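Long-range contact in probable L,D-transpeptidase 3 (Mycobacterium tuberculosis, PDB 6D4K), which is a probable L,D-transpeptidase of cell-wall biogenesis that may anchor proteins to peptidoglycan, although it does not form 3->3 cross-links from tetrapeptide stems: residues A[210-220]-A[236-247]. Residues are numbered along the deposited sequence; the frame is centred on the assembly and turned at random.
Sequences ITSRGLYVHSA and CISLSREDAEWY
Cys236 meets strand 216-219 along its whole side chain. Its CB lies 3.2 Å from Tyr216 O and, on another side, 3.5 Å from His218 NE2, approaching the imidazole at its edge and in the ring plane. SG stands anti to the carbonyl carbon (chi1 -69°), which brings it beside the backbone of Tyr216; Tyr216 N donates to it in a weak 3.4 Å bond. The sulfur also sits at the edge of the Tyr216 ring, and Leu215 CD1 rests on the Cys236 backbone.

ND1 of His218 donates to Ser219 O at 2.8 Å, from above the carbonyl plane, a bond consistent with holding the ring so that NE2 faces Cys236 CB. His218 and Cys236 are the predicted proton donor/acceptor and nucleophile, respectively, of the YkuD-type catalytic domain, and Cys236 covalently binds the acetyl group of faropenem. His218 lies in strand 216-219 and Cys236 directly precedes the parallel strand 237-239; the two strand axes differ by 20°, and four backbone bonds join them.

On the opposite sheet face, Val217 splits its methyls: CG2 meets Ile237 CD1, while CG1 reaches Leu239 CD1 at 3.6 Å and Tyr247 CE1 at 3.9 Å. Ala244 CB of helix 241-250 closes on Ser219 CB at 3.7 Å.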
loop_
_atom_site.group_PDB
_atom_site.type_symbol
_atom_site.label_atom_id
_atom_site.label_comp_id
_atom_site.label_asym_id
_atom_site.label_seq_id
_atom_site.Cartn_x
_atom_site.Cartn_y
_atom_site.Cartn_z
ATOM N N ILE A 210 1.035 2.437 3.127
ATOM C CA ILE A 210 -0.179 2.092 2.393
ATOM C C ILE A 210 -1.252 3.173 2.435
ATOM O O ILE A 210 -2.263 3.044 1.731
ATOM C CB ILE A 210 -0.762 0.717 2.798
ATOM C CG1 ILE A 210 -1.176 0.708 4.271
ATOM C CG2 ILE A 210 0.227 -0.395 2.508
ATOM C CD1 ILE A 210 -1.851 -0.584 4.708
ATOM N N THR A 211 -1.088 4.231 3.226
ATOM C CA THR A 211 -1.980 5.376 3.124
ATOM C C THR A 211 -1.175 6.658 3.243
ATOM O O THR A 211 -0.102 6.682 3.851
ATOM C CB THR A 211 -3.095 5.398 4.187
ATOM O OG1 THR A 211 -2.548 5.738 5.468
ATOM C CG2 THR A 211 -3.854 4.063 4.264
ATOM N N SER A 212 -1.710 7.727 2.649
ATOM C CA SER A 212 -1.045 9.023 2.733
ATOM C C SER A 212 -0.997 9.542 4.166
ATOM O O SER A 212 -0.071 10.277 4.524
ATOM C CB SER A 212 -1.736 10.033 1.816
ATOM O OG SER A 212 -3.147 9.939 1.914
ATOM N N ARG A 213 -1.967 9.163 5.002
ATOM C CA ARG A 213 -2.006 9.637 6.382
ATOM C C ARG A 213 -1.012 8.939 7.303
ATOM O O ARG A 213 -0.832 9.393 8.438
ATOM C CB ARG A 213 -3.431 9.575 6.941
ATOM C CG ARG A 213 -4.434 10.229 6.013
ATOM C CD ARG A 213 -5.842 9.651 6.121
ATOM N NE ARG A 213 -5.999 8.262 5.676
ATOM C CZ ARG A 213 -5.687 7.766 4.482
ATOM N NH1 ARG A 213 -5.123 8.513 3.533
ATOM N NH2 ARG A 213 -5.947 6.485 4.239
ATOM N N GLY A 214 -0.367 7.862 6.860
ATOM C CA GLY A 214 0.718 7.295 7.638
ATOM C C GLY A 214 0.506 5.882 8.145
ATOM O O GLY A 214 1.085 5.491 9.163
ATOM N N LEU A 215 -0.316 5.104 7.452
ATOM C CA LEU A 215 -0.508 3.699 7.773
ATOM C C LEU A 215 0.564 2.877 7.066
ATOM O O LEU A 215 0.840 3.092 5.883
ATOM C CB LEU A 215 -1.885 3.265 7.274
ATOM C CG LEU A 215 -2.365 1.889 7.703
ATOM C CD1 LEU A 215 -2.497 1.915 9.191
ATOM C CD2 LEU A 215 -3.689 1.535 7.047
ATOM N N TYR A 216 1.165 1.929 7.790
ATOM C CA TYR A 216 2.261 1.129 7.255
ATOM C C TYR A 216 2.076 -0.343 7.595
ATOM O O TYR A 216 1.450 -0.693 8.601
ATOM C CB TYR A 216 3.611 1.532 7.865
ATOM C CG TYR A 216 4.120 2.894 7.468
ATOM C CD1 TYR A 216 3.658 4.048 8.101
ATOM C CD2 TYR A 216 5.105 3.029 6.502
ATOM C CE1 TYR A 216 4.141 5.300 7.745
ATOM C CE2 TYR A 216 5.595 4.271 6.147
ATOM C CZ TYR A 216 5.112 5.404 6.768
ATOM O OH TYR A 216 5.602 6.642 6.402
ATOM N N VAL A 217 2.629 -1.200 6.734
ATOM C CA VAL A 217 3.074 -2.535 7.121
ATOM C C VAL A 217 4.545 -2.406 7.477
ATOM O O VAL A 217 5.325 -1.841 6.701
ATOM C CB VAL A 217 2.897 -3.535 5.962
ATOM C CG1 VAL A 217 3.331 -4.921 6.402
ATOM C CG2 VAL A 217 1.460 -3.559 5.459
ATOM N N HIS A 218 4.941 -2.900 8.645
ATOM C CA HIS A 218 6.314 -2.634 9.049
ATOM C C HIS A 218 6.798 -3.650 10.071
ATOM O O HIS A 218 6.018 -4.398 10.667
ATOM C CB HIS A 218 6.462 -1.204 9.578
ATOM C CG HIS A 218 5.786 -0.971 10.890
ATOM N ND1 HIS A 218 6.434 -1.127 12.096
ATOM C CD2 HIS A 218 4.521 -0.592 11.189
ATOM C CE1 HIS A 218 5.598 -0.854 13.082
ATOM N NE2 HIS A 218 4.431 -0.525 12.559
ATOM N N SER A 219 8.116 -3.658 10.259
ATOM C CA SER A 219 8.743 -4.482 11.284
ATOM C C SER A 219 8.507 -3.862 12.650
ATOM O O SER A 219 8.669 -2.652 12.837
ATOM C CB SER A 219 10.247 -4.564 11.043
ATOM O OG SER A 219 10.783 -3.280 10.767
ATOM N N ALA A 220 8.139 -4.698 13.615
ATOM C CA ALA A 220 7.834 -4.242 14.972
ATOM C C ALA A 220 8.427 -5.216 15.982
ATOM O O ALA A 220 7.705 -5.945 16.671
ATOM C CB ALA A 220 6.322 -4.083 15.157
ATOM N N CYS A 236 -1.208 0.551 12.396
ATOM C CA CYS A 236 -0.325 -0.103 11.444
ATOM C C CYS A 236 -0.418 -1.622 11.560
ATOM O O CYS A 236 -0.887 -2.173 12.556
ATOM C CB CYS A 236 1.120 0.348 11.657
ATOM S SG CYS A 236 1.415 2.073 11.204
ATOM N N ILE A 237 0.031 -2.292 10.506
ATOM C CA ILE A 237 0.090 -3.749 10.451
ATOM C C ILE A 237 1.498 -4.162 10.862
ATOM O O ILE A 237 2.461 -3.937 10.125
ATOM C CB ILE A 237 -0.254 -4.263 9.049
ATOM C CG1 ILE A 237 -1.710 -3.934 8.704
ATOM C CG2 ILE A 237 0.057 -5.760 8.927
ATOM C CD1 ILE A 237 -1.995 -3.927 7.217
ATOM N N SER A 238 1.616 -4.766 12.042
ATOM C CA SER A 238 2.909 -5.057 12.645
ATOM C C SER A 238 3.335 -6.474 12.288
ATOM O O SER A 238 2.537 -7.408 12.401
ATOM C CB SER A 238 2.798 -4.950 14.165
ATOM O OG SER A 238 2.557 -3.617 14.571
ATOM N N LEU A 239 4.596 -6.632 11.886
ATOM C CA LEU A 239 5.174 -7.933 11.578
ATOM C C LEU A 239 6.496 -8.089 12.318
ATOM O O LEU A 239 7.074 -7.119 12.813
ATOM C CB LEU A 239 5.438 -8.087 10.072
ATOM C CG LEU A 239 4.262 -7.939 9.103
ATOM C CD1 LEU A 239 4.751 -7.987 7.665
ATOM C CD2 LEU A 239 3.222 -9.022 9.356
ATOM N N SER A 240 6.980 -9.330 12.387
ATOM C CA SER A 240 8.340 -9.557 12.853
ATOM C C SER A 240 9.324 -8.946 11.858
ATOM O O SER A 240 8.987 -8.680 10.704
ATOM C CB SER A 240 8.621 -11.057 12.988
ATOM O OG SER A 240 8.764 -11.670 11.713
ATOM N N ARG A 241 10.562 -8.726 12.313
ATOM C CA ARG A 241 11.570 -8.175 11.407
ATOM C C ARG A 241 11.780 -9.077 10.198
ATOM O O ARG A 241 11.877 -8.595 9.063
ATOM C CB ARG A 241 12.896 -7.941 12.135
ATOM C CG ARG A 241 13.887 -7.137 11.301
ATOM C CD ARG A 241 15.320 -7.237 11.811
ATOM N NE ARG A 241 16.162 -6.194 11.226
ATOM C CZ ARG A 241 16.795 -6.298 10.060
ATOM N NH1 ARG A 241 16.687 -7.403 9.334
ATOM N NH2 ARG A 241 17.534 -5.289 9.616
ATOM N N GLU A 242 11.830 -10.391 10.421
ATOM C CA GLU A 242 12.099 -11.327 9.334
ATOM C C GLU A 242 10.937 -11.389 8.346
ATOM O O GLU A 242 11.153 -11.422 7.128
ATOM C CB GLU A 242 12.406 -12.714 9.899
ATOM C CG GLU A 242 13.700 -12.787 10.713
ATOM C CD GLU A 242 13.552 -12.256 12.140
ATOM O OE1 GLU A 242 12.403 -12.135 12.615
ATOM O OE2 GLU A 242 14.586 -11.966 12.782
ATOM N N ASP A 243 9.696 -11.401 8.845
ATOM C CA ASP A 243 8.546 -11.406 7.943
ATOM C C ASP A 243 8.427 -10.080 7.201
ATOM O O ASP A 243 8.137 -10.065 5.997
ATOM C CB ASP A 243 7.259 -11.730 8.706
ATOM C CG ASP A 243 7.126 -13.211 9.037
ATOM O OD1 ASP A 243 7.823 -14.034 8.407
ATOM O OD2 ASP A 243 6.314 -13.556 9.925
ATOM N N ALA A 244 8.667 -8.960 7.899
ATOM C CA ALA A 244 8.643 -7.646 7.256
ATOM C C ALA A 244 9.713 -7.525 6.177
ATOM O O ALA A 244 9.464 -6.951 5.110
ATOM C CB ALA A 244 8.814 -6.544 8.307
ATOM N N GLU A 245 10.922 -8.031 6.444
ATOM C CA GLU A 245 11.997 -7.934 5.464
ATOM C C GLU A 245 11.638 -8.665 4.181
ATOM O O GLU A 245 11.826 -8.138 3.077
ATOM C CB GLU A 245 13.296 -8.488 6.052
ATOM C CG GLU A 245 14.415 -8.638 5.040
ATOM C CD GLU A 245 15.630 -9.328 5.617
ATOM O OE1 GLU A 245 16.740 -9.081 5.111
ATOM O OE2 GLU A 245 15.475 -10.117 6.575
ATOM N N TRP A 246 11.094 -9.877 4.314
ATOM C CA TRP A 246 10.728 -10.687 3.160
ATOM C C TRP A 246 9.608 -10.028 2.363
ATOM O O TRP A 246 9.696 -9.908 1.137
ATOM C CB TRP A 246 10.317 -12.080 3.641
ATOM C CG TRP A 246 10.143 -13.052 2.551
ATOM C CD1 TRP A 246 11.090 -13.894 2.043
ATOM C CD2 TRP A 246 8.952 -13.287 1.808
ATOM N NE1 TRP A 246 10.554 -14.648 1.038
ATOM C CE2 TRP A 246 9.244 -14.291 0.865
ATOM C CE3 TRP A 246 7.660 -12.754 1.852
ATOM C CZ2 TRP A 246 8.292 -14.766 -0.036
ATOM C CZ3 TRP A 246 6.720 -13.224 0.957
ATOM C CH2 TRP A 246 7.041 -14.219 0.027
ATOM N N TYR A 247 8.561 -9.561 3.043
ATOM C CA TYR A 247 7.474 -8.875 2.345
ATOM C C TYR A 247 7.965 -7.595 1.667
ATOM O O TYR A 247 7.632 -7.322 0.511
ATOM C CB TYR A 247 6.348 -8.556 3.329
ATOM C CG TYR A 247 5.270 -7.712 2.712
ATOM C CD1 TYR A 247 4.995 -6.440 3.199
ATOM C CD2 TYR A 247 4.508 -8.195 1.656
ATOM C CE1 TYR A 247 3.994 -5.662 2.646
ATOM C CE2 TYR A 247 3.508 -7.422 1.090
ATOM C CZ TYR A 247 3.249 -6.157 1.596
ATOM O OH TYR A 247 2.257 -5.380 1.027
#